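Local atomic coordinates of glycosyl hydrolase 25 (Streptococcus pneumoniae, PDB entry 4FF5), a protein that probably hydrolyses glycosidic bonds of peptidoglycan, as family 25 glycosyl hydrolases do, and acts as a virulence factor in host-cell invasion. Residues 74-85 with 93-105. Residues are numbered along the deposited sequence; the frame is centred on the assembly and turned at random.
Sequences NISGAIVRVHSG and DASFINGIDKAYK. With EDO (1,2-ethanediol), chain C.
His83 and Ile100 form a single backbone bridge where the loop 93-103 lies along the C-terminal end of strand 77-84, the second strand of the TIM barrel, before the chain enters helix 104-112. Asp101 N donates to Val82 O (2.9 Å) and Ser84 N to Gly99 O (2.8 Å), so two backbone bonds flank the bridge. In a salt bridge Arg81, its chain bent at chi3 (75°), brings NE to 2.7 Å from Asp101 OD2, in the guanidinium plane and on the anti lone pair of that oxygen, with the carboxylate plane turned 76° away. NH2 adds weak bonds to the same OD2 and to Ala94 O. OD2 also accepts from Gly59 N, while OD1 takes Ala103 N (2.8 Å) as a cap just before the helix. Gly99 suits its place because a CB would strike Ser84 O and His83 NE2, and its backbone angles would jam a CB against Asn98 O; instead its CA makes a CH-pi contact over one imidazole face, and His83 NE2 bonds weakly to Asn98 O. At the helix start, Tyr104 CG stands between backbone N and carbonyl carbon (chi1 81°), placing the ring against branched Val82. Val82 CG1 makes a CH-pi contact over one face, 4.2 Å from the Tyr104 ring centroid, and Lys105 CG lies over the opposite face, toward its rim.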
loop_
_atom_site.group_PDB
_atom_site.type_symbol
_atom_site.label_atom_id
_atom_site.label_comp_id
_atom_site.label_asym_id
_atom_site.label_seq_id
_atom_site.Cartn_x
_atom_site.Cartn_y
_atom_site.Cartn_z
ATOM N N ASN A 74 -4.463 -17.244 -4.179
ATOM C CA ASN A 74 -4.482 -17.226 -2.704
ATOM C C ASN A 74 -4.652 -15.811 -2.095
ATOM O O ASN A 74 -4.608 -15.641 -0.871
ATOM C CB ASN A 74 -3.222 -17.912 -2.139
ATOM C CG ASN A 74 -3.218 -19.426 -2.353
ATOM O OD1 ASN A 74 -4.220 -20.088 -2.140
ATOM N ND2 ASN A 74 -2.072 -19.978 -2.752
ATOM N N ILE A 75 -4.847 -14.803 -2.946
ATOM C CA ILE A 75 -5.064 -13.426 -2.479
ATOM C C ILE A 75 -6.254 -12.747 -3.164
ATOM O O ILE A 75 -6.690 -13.172 -4.238
ATOM C CB ILE A 75 -3.778 -12.566 -2.637
ATOM C CG1 ILE A 75 -3.411 -12.374 -4.125
ATOM C CG2 ILE A 75 -2.626 -13.198 -1.859
ATOM C CD1 ILE A 75 -2.276 -11.397 -4.386
ATOM N N SER A 76 -6.765 -11.682 -2.549
ATOM C CA SER A 76 -7.845 -10.910 -3.138
ATOM C C SER A 76 -7.350 -9.644 -3.828
ATOM O O SER A 76 -7.979 -9.153 -4.764
ATOM C CB SER A 76 -8.911 -10.581 -2.080
ATOM O OG SER A 76 -8.331 -9.935 -0.957
ATOM N N GLY A 77 -6.229 -9.112 -3.356
ATOM C CA GLY A 77 -5.652 -7.877 -3.906
ATOM C C GLY A 77 -4.219 -7.698 -3.426
ATOM O O GLY A 77 -3.744 -8.419 -2.525
ATOM N N ALA A 78 -3.513 -6.748 -4.033
ATOM C CA ALA A 78 -2.109 -6.522 -3.683
ATOM C C ALA A 78 -1.803 -5.032 -3.711
ATOM O O ALA A 78 -2.365 -4.290 -4.517
ATOM C CB ALA A 78 -1.195 -7.260 -4.644
ATOM N N ILE A 79 -0.918 -4.598 -2.822
ATOM C CA ILE A 79 -0.481 -3.219 -2.790
ATOM C C ILE A 79 1.037 -3.214 -2.915
ATOM O O ILE A 79 1.741 -3.724 -2.042
ATOM C CB ILE A 79 -0.921 -2.508 -1.494
ATOM C CG1 ILE A 79 -2.434 -2.664 -1.274
ATOM C CG2 ILE A 79 -0.576 -1.033 -1.567
ATOM C CD1 ILE A 79 -2.954 -1.871 -0.080
ATOM N N VAL A 80 1.530 -2.608 -3.990
ATOM C CA VAL A 80 2.944 -2.778 -4.406
ATOM C C VAL A 80 3.760 -1.490 -4.166
ATOM O O VAL A 80 3.313 -0.396 -4.521
ATOM C CB VAL A 80 3.014 -3.194 -5.908
ATOM C CG1 VAL A 80 4.458 -3.204 -6.431
ATOM C CG2 VAL A 80 2.402 -4.582 -6.102
ATOM N N ARG A 81 4.950 -1.608 -3.589
ATOM C CA ARG A 81 5.782 -0.432 -3.343
ATOM C C ARG A 81 6.427 0.043 -4.635
ATOM O O ARG A 81 7.029 -0.757 -5.345
ATOM C CB ARG A 81 6.890 -0.724 -2.347
ATOM C CG ARG A 81 7.549 0.557 -1.861
ATOM C CD ARG A 81 8.668 0.276 -0.874
ATOM N NE ARG A 81 9.880 -0.246 -1.520
ATOM C CZ ARG A 81 11.055 -0.392 -0.908
ATOM N NH1 ARG A 81 11.192 -0.028 0.360
ATOM N NH2 ARG A 81 12.107 -0.896 -1.562
ATOM N N VAL A 82 6.290 1.333 -4.930
ATOM C CA VAL A 82 6.908 1.933 -6.134
ATOM C C VAL A 82 8.072 2.875 -5.758
ATOM O O VAL A 82 9.101 2.957 -6.453
ATOM C CB VAL A 82 5.816 2.618 -7.001
ATOM C CG1 VAL A 82 6.395 3.373 -8.204
ATOM C CG2 VAL A 82 4.839 1.558 -7.497
ATOM N N HIS A 83 7.920 3.579 -4.636
ATOM C CA HIS A 83 8.935 4.527 -4.220
ATOM C C HIS A 83 9.239 4.408 -2.749
ATOM O O HIS A 83 8.333 4.246 -1.927
ATOM C CB HIS A 83 8.441 5.934 -4.549
ATOM C CG HIS A 83 9.514 6.994 -4.537
ATOM N ND1 HIS A 83 9.712 7.808 -3.496
ATOM C CD2 HIS A 83 10.459 7.351 -5.495
ATOM C CE1 HIS A 83 10.716 8.655 -3.762
ATOM N NE2 HIS A 83 11.182 8.370 -4.982
ATOM N N SER A 84 10.514 4.480 -2.396
ATOM C CA SER A 84 10.850 4.940 -1.045
ATOM C C SER A 84 11.611 6.258 -1.018
ATOM O O SER A 84 12.593 6.460 -1.757
ATOM C CB SER A 84 11.627 3.901 -0.268
ATOM O OG SER A 84 12.107 4.542 0.904
ATOM N N GLY A 85 11.206 7.156 -0.137
ATOM C CA GLY A 85 11.898 8.413 -0.025
ATOM C C GLY A 85 13.147 8.265 0.812
ATOM O O GLY A 85 13.724 9.261 1.248
ATOM N N ASP A 93 19.226 -4.142 -2.398
ATOM C CA ASP A 93 18.605 -4.994 -3.403
ATOM C C ASP A 93 17.172 -4.581 -3.727
ATOM O O ASP A 93 16.616 -5.015 -4.733
ATOM C CB ASP A 93 18.603 -6.449 -2.927
ATOM N N ALA A 94 16.585 -3.740 -2.880
ATOM C CA ALA A 94 15.151 -3.441 -2.980
ATOM C C ALA A 94 14.827 -2.117 -3.654
ATOM O O ALA A 94 13.720 -1.944 -4.141
ATOM C CB ALA A 94 14.478 -3.524 -1.611
ATOM N N SER A 95 15.775 -1.184 -3.700
ATOM C CA SER A 95 15.528 0.052 -4.436
ATOM C C SER A 95 16.807 0.729 -4.961
ATOM O O SER A 95 17.895 0.513 -4.427
ATOM C CB SER A 95 14.697 1.036 -3.606
ATOM O OG SER A 95 15.457 1.570 -2.545
ATOM N N PHE A 96 16.648 1.556 -5.991
ATOM C CA PHE A 96 17.719 2.427 -6.432
ATOM C C PHE A 96 17.846 3.611 -5.492
ATOM O O PHE A 96 16.942 3.886 -4.696
ATOM C CB PHE A 96 17.484 2.900 -7.877
ATOM C CG PHE A 96 17.491 1.772 -8.891
ATOM C CD1 PHE A 96 16.305 1.131 -9.254
ATOM C CD2 PHE A 96 18.681 1.372 -9.495
ATOM C CE1 PHE A 96 16.299 0.101 -10.199
ATOM C CE2 PHE A 96 18.687 0.344 -10.432
ATOM C CZ PHE A 96 17.496 -0.309 -10.777
ATOM N N ILE A 97 18.953 4.339 -5.618
ATOM C CA ILE A 97 19.246 5.499 -4.769
ATOM C C ILE A 97 18.218 6.615 -4.906
ATOM O O ILE A 97 18.001 7.374 -3.960
ATOM C CB ILE A 97 20.690 6.032 -5.037
ATOM C CG1 ILE A 97 21.119 7.062 -3.982
ATOM C CG2 ILE A 97 20.802 6.602 -6.440
ATOM C CD1 ILE A 97 22.610 7.064 -3.724
ATOM N N ASN A 98 17.585 6.727 -6.069
ATOM C CA ASN A 98 16.584 7.779 -6.278
ATOM C C ASN A 98 15.197 7.396 -5.715
ATOM O O ASN A 98 14.221 8.111 -5.913
ATOM C CB ASN A 98 16.468 8.142 -7.758
ATOM C CG ASN A 98 15.721 7.089 -8.559
ATOM O OD1 ASN A 98 15.552 5.944 -8.114
ATOM N ND2 ASN A 98 15.283 7.464 -9.756
ATOM N N GLY A 99 15.134 6.267 -5.027
ATOM C CA GLY A 99 13.902 5.806 -4.385
ATOM C C GLY A 99 13.046 4.843 -5.178
ATOM O O GLY A 99 12.137 4.200 -4.615
ATOM N N ILE A 100 13.324 4.701 -6.472
ATOM C CA ILE A 100 12.580 3.747 -7.292
ATOM C C ILE A 100 12.795 2.298 -6.814
ATOM O O ILE A 100 13.933 1.822 -6.694
ATOM C CB ILE A 100 12.878 3.936 -8.799
ATOM C CG1 ILE A 100 12.317 5.293 -9.276
ATOM C CG2 ILE A 100 12.321 2.777 -9.628
ATOM C CD1 ILE A 100 10.788 5.400 -9.246
ATOM N N ASP A 101 11.684 1.616 -6.529
ATOM C CA ASP A 101 11.708 0.225 -6.100
ATOM C C ASP A 101 12.217 -0.689 -7.239
ATOM O O ASP A 101 11.858 -0.506 -8.413
ATOM C CB ASP A 101 10.303 -0.189 -5.630
ATOM C CG ASP A 101 10.267 -1.595 -5.044
ATOM O OD1 ASP A 101 10.263 -2.549 -5.836
ATOM O OD2 ASP A 101 10.212 -1.742 -3.793
ATOM N N LYS A 102 13.048 -1.660 -6.888
ATOM C CA LYS A 102 13.671 -2.547 -7.900
ATOM C C LYS A 102 12.776 -3.677 -8.444
ATOM O O LYS A 102 13.139 -4.323 -9.428
ATOM C CB LYS A 102 15.015 -3.093 -7.393
ATOM C CG LYS A 102 16.118 -2.044 -7.407
ATOM C CD LYS A 102 17.437 -2.613 -6.911
ATOM C CE LYS A 102 18.543 -1.591 -7.077
ATOM N NZ LYS A 102 19.787 -2.117 -6.464
ATOM N N ALA A 103 11.611 -3.913 -7.829
ATOM C CA ALA A 103 10.742 -5.012 -8.250
ATOM C C ALA A 103 9.351 -4.605 -8.751
ATOM O O ALA A 103 8.634 -5.452 -9.276
ATOM C CB ALA A 103 10.604 -6.054 -7.133
ATOM N N TYR A 104 8.972 -3.328 -8.609
ATOM C CA TYR A 104 7.558 -2.952 -8.791
ATOM C C TYR A 104 6.956 -3.328 -10.159
ATOM O O TYR A 104 5.810 -3.763 -10.223
ATOM C CB TYR A 104 7.308 -1.465 -8.452
ATOM C CG TYR A 104 7.680 -0.511 -9.565
ATOM C CD1 TYR A 104 6.712 -0.008 -10.431
ATOM C CD2 TYR A 104 9.005 -0.124 -9.761
ATOM C CE1 TYR A 104 7.049 0.873 -11.463
ATOM C CE2 TYR A 104 9.351 0.742 -10.785
ATOM C CZ TYR A 104 8.386 1.236 -11.631
ATOM O OH TYR A 104 8.766 2.099 -12.642
ATOM N N LYS A 105 7.730 -3.200 -11.239
ATOM C CA LYS A 105 7.192 -3.525 -12.572
ATOM C C LYS A 105 6.789 -4.992 -12.642
ATOM O O LYS A 105 5.717 -5.331 -13.168
ATOM C CB LYS A 105 8.211 -3.228 -13.674
ATOM C CG LYS A 105 8.644 -1.781 -13.802
ATOM C CD LYS A 105 9.582 -1.636 -15.002
ATOM C CE LYS A 105 9.760 -0.177 -15.362
ATOM N NZ LYS A 105 10.827 0.010 -16.391
HETATM C C1 EDO C . 22.976 0.585 -6.414
HETATM O O1 EDO C . 21.545 0.514 -6.555
HETATM C C2 EDO C . 23.522 -0.748 -5.939
HETATM O O2 EDO C . 22.635 -1.844 -6.245
HETATM O O HOH W 1 7.639 -3.635 -5.366
HETATM O O HOH W 2 14.780 -0.274 -0.518
#